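Local coordinates for lipoprotein (Colwellia psychrerythraea, PDB 3O0Y), which is a putative lipoprotein of unknown function, probably related to zinc-dependent metallopeptidases, at residues 467-480 against 555-567. Numbering follows the deposited sequence.
With SO4 (sulfate ion), chain D.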
loop_
_atom_site.group_PDB
_atom_site.type_symbol
_atom_site.label_atom_id
_atom_site.label_comp_id
_atom_site.label_asym_id
_atom_site.label_seq_id
_atom_site.Cartn_x
_atom_site.Cartn_y
_atom_site.Cartn_z
ATOM N N ASN A 467 -5.198 5.129 -4.619
ATOM C CA ASN A 467 -5.386 4.746 -3.207
ATOM C C ASN A 467 -6.858 4.692 -2.772
ATOM O O ASN A 467 -7.248 3.776 -2.039
ATOM C CB ASN A 467 -4.599 5.778 -2.343
ATOM C CG ASN A 467 -4.490 5.410 -0.908
ATOM O OD1 ASN A 467 -3.874 4.410 -0.551
ATOM N ND2 ASN A 467 -5.009 6.280 -0.046
ATOM N N ALA A 468 -7.680 5.689 -3.149
ATOM C CA ALA A 468 -9.060 5.738 -2.714
ATOM C C ALA A 468 -9.832 4.594 -3.343
ATOM O O ALA A 468 -10.576 3.899 -2.665
ATOM C CB ALA A 468 -9.686 7.090 -3.017
ATOM N N TYR A 469 -9.556 4.320 -4.588
ATOM C CA TYR A 469 -10.185 3.157 -5.252
ATOM C C TYR A 469 -9.785 1.850 -4.568
ATOM O O TYR A 469 -10.618 0.980 -4.296
ATOM C CB TYR A 469 -9.849 3.122 -6.751
ATOM C CG TYR A 469 -10.424 1.931 -7.459
ATOM C CD1 TYR A 469 -11.565 1.992 -8.190
ATOM C CD2 TYR A 469 -9.729 0.743 -7.418
ATOM C CE1 TYR A 469 -12.062 0.876 -8.836
ATOM C CE2 TYR A 469 -10.242 -0.392 -8.010
ATOM C CZ TYR A 469 -11.357 -0.313 -8.750
ATOM O OH TYR A 469 -11.846 -1.455 -9.395
ATOM N N THR A 470 -8.496 1.658 -4.435
ATOM C CA THR A 470 -7.880 0.413 -4.003
ATOM C C THR A 470 -8.224 0.120 -2.544
ATOM O O THR A 470 -8.694 -0.998 -2.266
ATOM C CB THR A 470 -6.353 0.357 -4.273
ATOM O OG1 THR A 470 -6.137 0.633 -5.670
ATOM C CG2 THR A 470 -5.810 -1.073 -3.906
ATOM N N GLU A 471 -8.047 1.070 -1.645
ATOM C CA GLU A 471 -8.378 0.867 -0.281
ATOM C C GLU A 471 -9.873 0.940 -0.053
ATOM O O GLU A 471 -10.371 0.144 0.777
ATOM C CB GLU A 471 -7.657 1.914 0.573
ATOM C CG GLU A 471 -6.181 1.877 0.388
ATOM C CD GLU A 471 -5.506 0.492 0.669
ATOM O OE1 GLU A 471 -6.131 -0.490 1.198
ATOM O OE2 GLU A 471 -4.326 0.385 0.259
ATOM N N GLY A 472 -10.594 1.828 -0.759
ATOM C CA GLY A 472 -11.998 1.901 -0.630
ATOM C C GLY A 472 -12.676 0.620 -1.098
ATOM O O GLY A 472 -13.629 0.136 -0.442
ATOM N N TRP A 473 -12.154 0.019 -2.170
ATOM C CA TRP A 473 -12.701 -1.256 -2.655
ATOM C C TRP A 473 -12.575 -2.330 -1.558
ATOM O O TRP A 473 -13.517 -3.082 -1.313
ATOM C CB TRP A 473 -11.967 -1.734 -3.936
ATOM C CG TRP A 473 -12.391 -3.199 -4.211
ATOM C CD1 TRP A 473 -11.744 -4.299 -3.824
ATOM C CD2 TRP A 473 -13.707 -3.618 -4.617
ATOM N NE1 TRP A 473 -12.538 -5.402 -4.025
ATOM C CE2 TRP A 473 -13.736 -5.001 -4.529
ATOM C CE3 TRP A 473 -14.795 -2.960 -5.133
ATOM C CZ2 TRP A 473 -14.874 -5.731 -4.863
ATOM C CZ3 TRP A 473 -15.929 -3.674 -5.453
ATOM C CH2 TRP A 473 -15.926 -5.036 -5.381
ATOM N N ALA A 474 -11.399 -2.436 -0.956
ATOM C CA ALA A 474 -11.166 -3.540 -0.012
ATOM C C ALA A 474 -12.059 -3.366 1.216
ATOM O O ALA A 474 -12.634 -4.321 1.699
ATOM C CB ALA A 474 -9.688 -3.650 0.386
ATOM N N LEU A 475 -12.231 -2.123 1.693
ATOM C CA LEU A 475 -13.161 -1.885 2.806
ATOM C C LEU A 475 -14.620 -2.158 2.427
ATOM O O LEU A 475 -15.383 -2.793 3.212
ATOM C CB LEU A 475 -12.938 -0.437 3.343
ATOM C CG LEU A 475 -13.576 -0.035 4.649
ATOM C CD1 LEU A 475 -13.144 -1.012 5.792
ATOM C CD2 LEU A 475 -13.276 1.465 4.934
ATOM N N TYR A 476 -15.028 -1.772 1.190
ATOM C CA TYR A 476 -16.343 -2.142 0.658
ATOM C C TYR A 476 -16.524 -3.652 0.629
ATOM O O TYR A 476 -17.602 -4.113 1.016
ATOM C CB TYR A 476 -16.565 -1.503 -0.719
ATOM C CG TYR A 476 -17.729 -2.055 -1.472
ATOM C CD1 TYR A 476 -19.004 -1.571 -1.271
ATOM C CD2 TYR A 476 -17.556 -3.009 -2.429
ATOM C CE1 TYR A 476 -20.117 -2.153 -1.952
ATOM C CE2 TYR A 476 -18.644 -3.580 -3.112
ATOM C CZ TYR A 476 -19.909 -3.099 -2.920
ATOM O OH TYR A 476 -20.991 -3.766 -3.568
ATOM N N SER A 477 -15.484 -4.414 0.210
ATOM C CA SER A 477 -15.428 -5.905 0.136
ATOM C C SER A 477 -15.791 -6.508 1.476
ATOM O O SER A 477 -16.508 -7.528 1.539
ATOM C CB SER A 477 -13.947 -6.420 -0.126
ATOM O OG SER A 477 -13.887 -6.173 -1.478
ATOM N N GLU A 478 -15.291 -5.905 2.526
ATOM C CA GLU A 478 -15.539 -6.384 3.878
ATOM C C GLU A 478 -17.032 -6.319 4.234
ATOM O O GLU A 478 -17.555 -7.198 4.943
ATOM C CB GLU A 478 -14.697 -5.620 4.906
ATOM C CG GLU A 478 -13.157 -5.889 4.822
ATOM C CD GLU A 478 -12.366 -4.990 5.766
ATOM O OE1 GLU A 478 -12.359 -5.260 7.021
ATOM O OE2 GLU A 478 -11.716 -4.022 5.291
ATOM N N GLN A 479 -17.689 -5.280 3.741
ATOM C CA GLN A 479 -19.139 -5.141 3.950
ATOM C C GLN A 479 -19.900 -6.084 3.069
ATOM O O GLN A 479 -20.847 -6.720 3.507
ATOM C CB GLN A 479 -19.656 -3.713 3.724
ATOM C CG GLN A 479 -21.152 -3.610 3.938
ATOM C CD GLN A 479 -21.585 -2.134 3.854
ATOM O OE1 GLN A 479 -20.971 -1.277 4.517
ATOM N NE2 GLN A 479 -22.631 -1.860 3.111
ATOM N N VAL A 480 -19.495 -6.202 1.805
ATOM C CA VAL A 480 -20.119 -7.172 0.928
ATOM C C VAL A 480 -20.018 -8.598 1.503
ATOM O O VAL A 480 -20.950 -9.374 1.352
ATOM C CB VAL A 480 -19.494 -7.179 -0.490
ATOM C CG1 VAL A 480 -20.144 -8.367 -1.358
ATOM C CG2 VAL A 480 -19.857 -5.895 -1.189
ATOM N N GLY A 555 -7.996 7.354 2.133
ATOM C CA GLY A 555 -8.528 6.639 0.994
ATOM C C GLY A 555 -9.544 5.614 1.320
ATOM O O GLY A 555 -10.510 5.347 0.538
ATOM N N TYR A 556 -9.343 5.019 2.481
ATOM C CA TYR A 556 -10.103 3.830 2.897
ATOM C C TYR A 556 -11.581 4.211 2.997
ATOM O O TYR A 556 -12.445 3.648 2.298
ATOM C CB TYR A 556 -9.623 3.311 4.274
ATOM C CG TYR A 556 -8.208 2.851 4.276
ATOM C CD1 TYR A 556 -7.909 1.507 4.104
ATOM C CD2 TYR A 556 -7.138 3.761 4.352
ATOM C CE1 TYR A 556 -6.640 1.104 3.983
ATOM C CE2 TYR A 556 -5.856 3.328 4.263
ATOM C CZ TYR A 556 -5.595 2.022 4.015
ATOM O OH TYR A 556 -4.297 1.594 3.919
ATOM N N LYS A 557 -11.912 5.130 3.898
ATOM C CA LYS A 557 -13.307 5.508 4.055
ATOM C C LYS A 557 -13.803 6.369 2.890
ATOM O O LYS A 557 -14.957 6.274 2.536
ATOM C CB LYS A 557 -13.587 6.165 5.407
ATOM C CG LYS A 557 -14.079 5.186 6.403
ATOM C CD LYS A 557 -15.568 4.917 6.084
ATOM C CE LYS A 557 -16.150 3.775 6.830
ATOM N NZ LYS A 557 -17.675 3.596 6.558
ATOM N N LEU A 558 -13.043 7.347 2.399
ATOM C CA LEU A 558 -13.603 8.197 1.330
ATOM C C LEU A 558 -13.944 7.334 0.081
ATOM O O LEU A 558 -14.979 7.511 -0.560
ATOM C CB LEU A 558 -12.671 9.340 1.004
ATOM C CG LEU A 558 -12.506 10.340 2.125
ATOM C CD1 LEU A 558 -11.512 11.446 1.716
ATOM C CD2 LEU A 558 -13.849 10.870 2.617
ATOM N N GLY A 559 -13.088 6.354 -0.240
ATOM C CA GLY A 559 -13.338 5.525 -1.343
ATOM C C GLY A 559 -14.535 4.609 -1.075
ATOM O O GLY A 559 -15.369 4.429 -1.965
ATOM N N MET A 560 -14.624 4.010 0.110
ATOM C CA MET A 560 -15.718 3.145 0.452
ATOM C C MET A 560 -17.071 3.891 0.379
ATOM O O MET A 560 -18.046 3.369 -0.204
ATOM C CB MET A 560 -15.498 2.456 1.818
ATOM C CG MET A 560 -16.579 1.431 2.170
ATOM S SD MET A 560 -16.837 1.267 4.071
ATOM C CE MET A 560 -17.973 -0.181 4.112
ATOM N N LEU A 561 -17.083 5.114 0.920
ATOM C CA LEU A 561 -18.321 5.911 0.934
ATOM C C LEU A 561 -18.777 6.223 -0.485
ATOM O O LEU A 561 -19.959 6.201 -0.774
ATOM C CB LEU A 561 -18.072 7.176 1.747
ATOM C CG LEU A 561 -18.022 6.944 3.248
ATOM C CD1 LEU A 561 -17.446 8.200 3.928
ATOM C CD2 LEU A 561 -19.395 6.642 3.872
ATOM N N LYS A 562 -17.834 6.459 -1.376
ATOM C CA LYS A 562 -18.170 6.818 -2.760
ATOM C C LYS A 562 -18.688 5.605 -3.493
ATOM O O LYS A 562 -19.680 5.732 -4.190
ATOM C CB LYS A 562 -16.978 7.381 -3.496
ATOM C CG LYS A 562 -17.266 7.834 -4.938
ATOM C CD LYS A 562 -18.385 8.871 -4.996
ATOM C CE LYS A 562 -18.659 9.319 -6.469
ATOM N NZ LYS A 562 -19.708 10.355 -6.604
ATOM N N ILE A 563 -18.031 4.450 -3.325
ATOM C CA ILE A 563 -18.533 3.191 -3.910
ATOM C C ILE A 563 -19.948 2.911 -3.452
ATOM O O ILE A 563 -20.814 2.620 -4.263
ATOM C CB ILE A 563 -17.578 1.944 -3.650
ATOM C CG1 ILE A 563 -16.235 2.215 -4.347
ATOM C CG2 ILE A 563 -18.359 0.643 -4.111
ATOM C CD1 ILE A 563 -15.070 1.268 -3.861
ATOM N N LEU A 564 -20.220 3.017 -2.155
ATOM C CA LEU A 564 -21.544 2.819 -1.635
ATOM C C LEU A 564 -22.582 3.863 -2.136
ATOM O O LEU A 564 -23.765 3.522 -2.413
ATOM C CB LEU A 564 -21.477 2.781 -0.105
ATOM C CG LEU A 564 -20.942 1.501 0.528
ATOM C CD1 LEU A 564 -20.857 1.692 2.046
ATOM C CD2 LEU A 564 -21.911 0.339 0.173
ATOM N N SER A 565 -22.154 5.105 -2.297
ATOM C CA SER A 565 -23.026 6.150 -2.825
ATOM C C SER A 565 -23.418 5.863 -4.280
ATOM O O SER A 565 -24.600 5.974 -4.659
ATOM C CB SER A 565 -22.281 7.481 -2.771
ATOM O OG SER A 565 -23.130 8.481 -3.308
ATOM N N LEU A 566 -22.442 5.392 -5.071
ATOM C CA LEU A 566 -22.723 4.942 -6.408
ATOM C C LEU A 566 -23.665 3.777 -6.460
ATOM O O LEU A 566 -24.542 3.727 -7.335
ATOM C CB LEU A 566 -21.423 4.714 -7.204
ATOM C CG LEU A 566 -20.580 5.978 -7.536
ATOM C CD1 LEU A 566 -19.212 5.420 -8.005
ATOM C CD2 LEU A 566 -21.267 6.875 -8.656
ATOM N N ARG A 567 -23.486 2.820 -5.553
ATOM C CA ARG A 567 -24.359 1.660 -5.512
ATOM C C ARG A 567 -25.791 2.102 -5.220
ATOM O O ARG A 567 -26.747 1.549 -5.769
ATOM C CB ARG A 567 -23.819 0.669 -4.502
ATOM C CG ARG A 567 -24.492 -0.696 -4.580
ATOM C CD ARG A 567 -23.770 -1.763 -3.717
ATOM N NE ARG A 567 -24.194 -1.622 -2.330
ATOM C CZ ARG A 567 -24.096 -2.562 -1.401
ATOM N NH1 ARG A 567 -23.447 -3.691 -1.653
ATOM N NH2 ARG A 567 -24.604 -2.324 -0.187
HETATM S S SO4 D . -4.230 -1.193 6.096
HETATM O O1 SO4 D . -5.669 -0.927 6.368
HETATM O O2 SO4 D . -3.994 -2.587 6.272
HETATM O O3 SO4 D . -3.853 -0.903 4.690
HETATM O O4 SO4 D . -3.398 -0.299 6.857
#
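Tyr476 OH is gripped twice: Arg567 NH1 donates to it at 3.1 Å, an N-H...O angle of 140° with the hydroxyl tilted out of the guanidinium plane, and His584 NE2 hydrogen-bonds it from beyond the two helices. The same NH1 also makes a salt bridge with Glu483, so one nitrogen serves both partners. The Tyr476 ring, turned away from its own backbone N (chi1 167°), reaches between Met560, Ile563, Leu564 and Arg567 as a knob into a hole. Ile563 CG2 lies 3.8 Å from its centroid, a CH-pi contact on the face opposite Val480 CG2, while Leu564 CD2 meets its edge. Replacing Tyr476 by an alanine would probably cost Arg567 and His584 their shared hydroxyl partner and open a gap beside Ile563. Reciprocally, Met560 plugs among Gly472, Leu475, Tyr476 and Gln479. Farther along, Glu471 CB sits over the Tyr556 ring, 3.7 Å from the centroid, and Tyr556 OH donates to a sulfate, probably from the crystallisation liquor, that Arg504, Arg507 and Arg545 also bind. The backbones touch through CA-H...O pairs, Gly472 CA 3.4 Å from Tyr556 O. Axes 6.8 Å apart, crossing at -71°, and CA-CA approaches of 3.9 Å for Ala468-Gly555 and Gly472-Gly559 mark a close helix crossing through a GxxxG pattern.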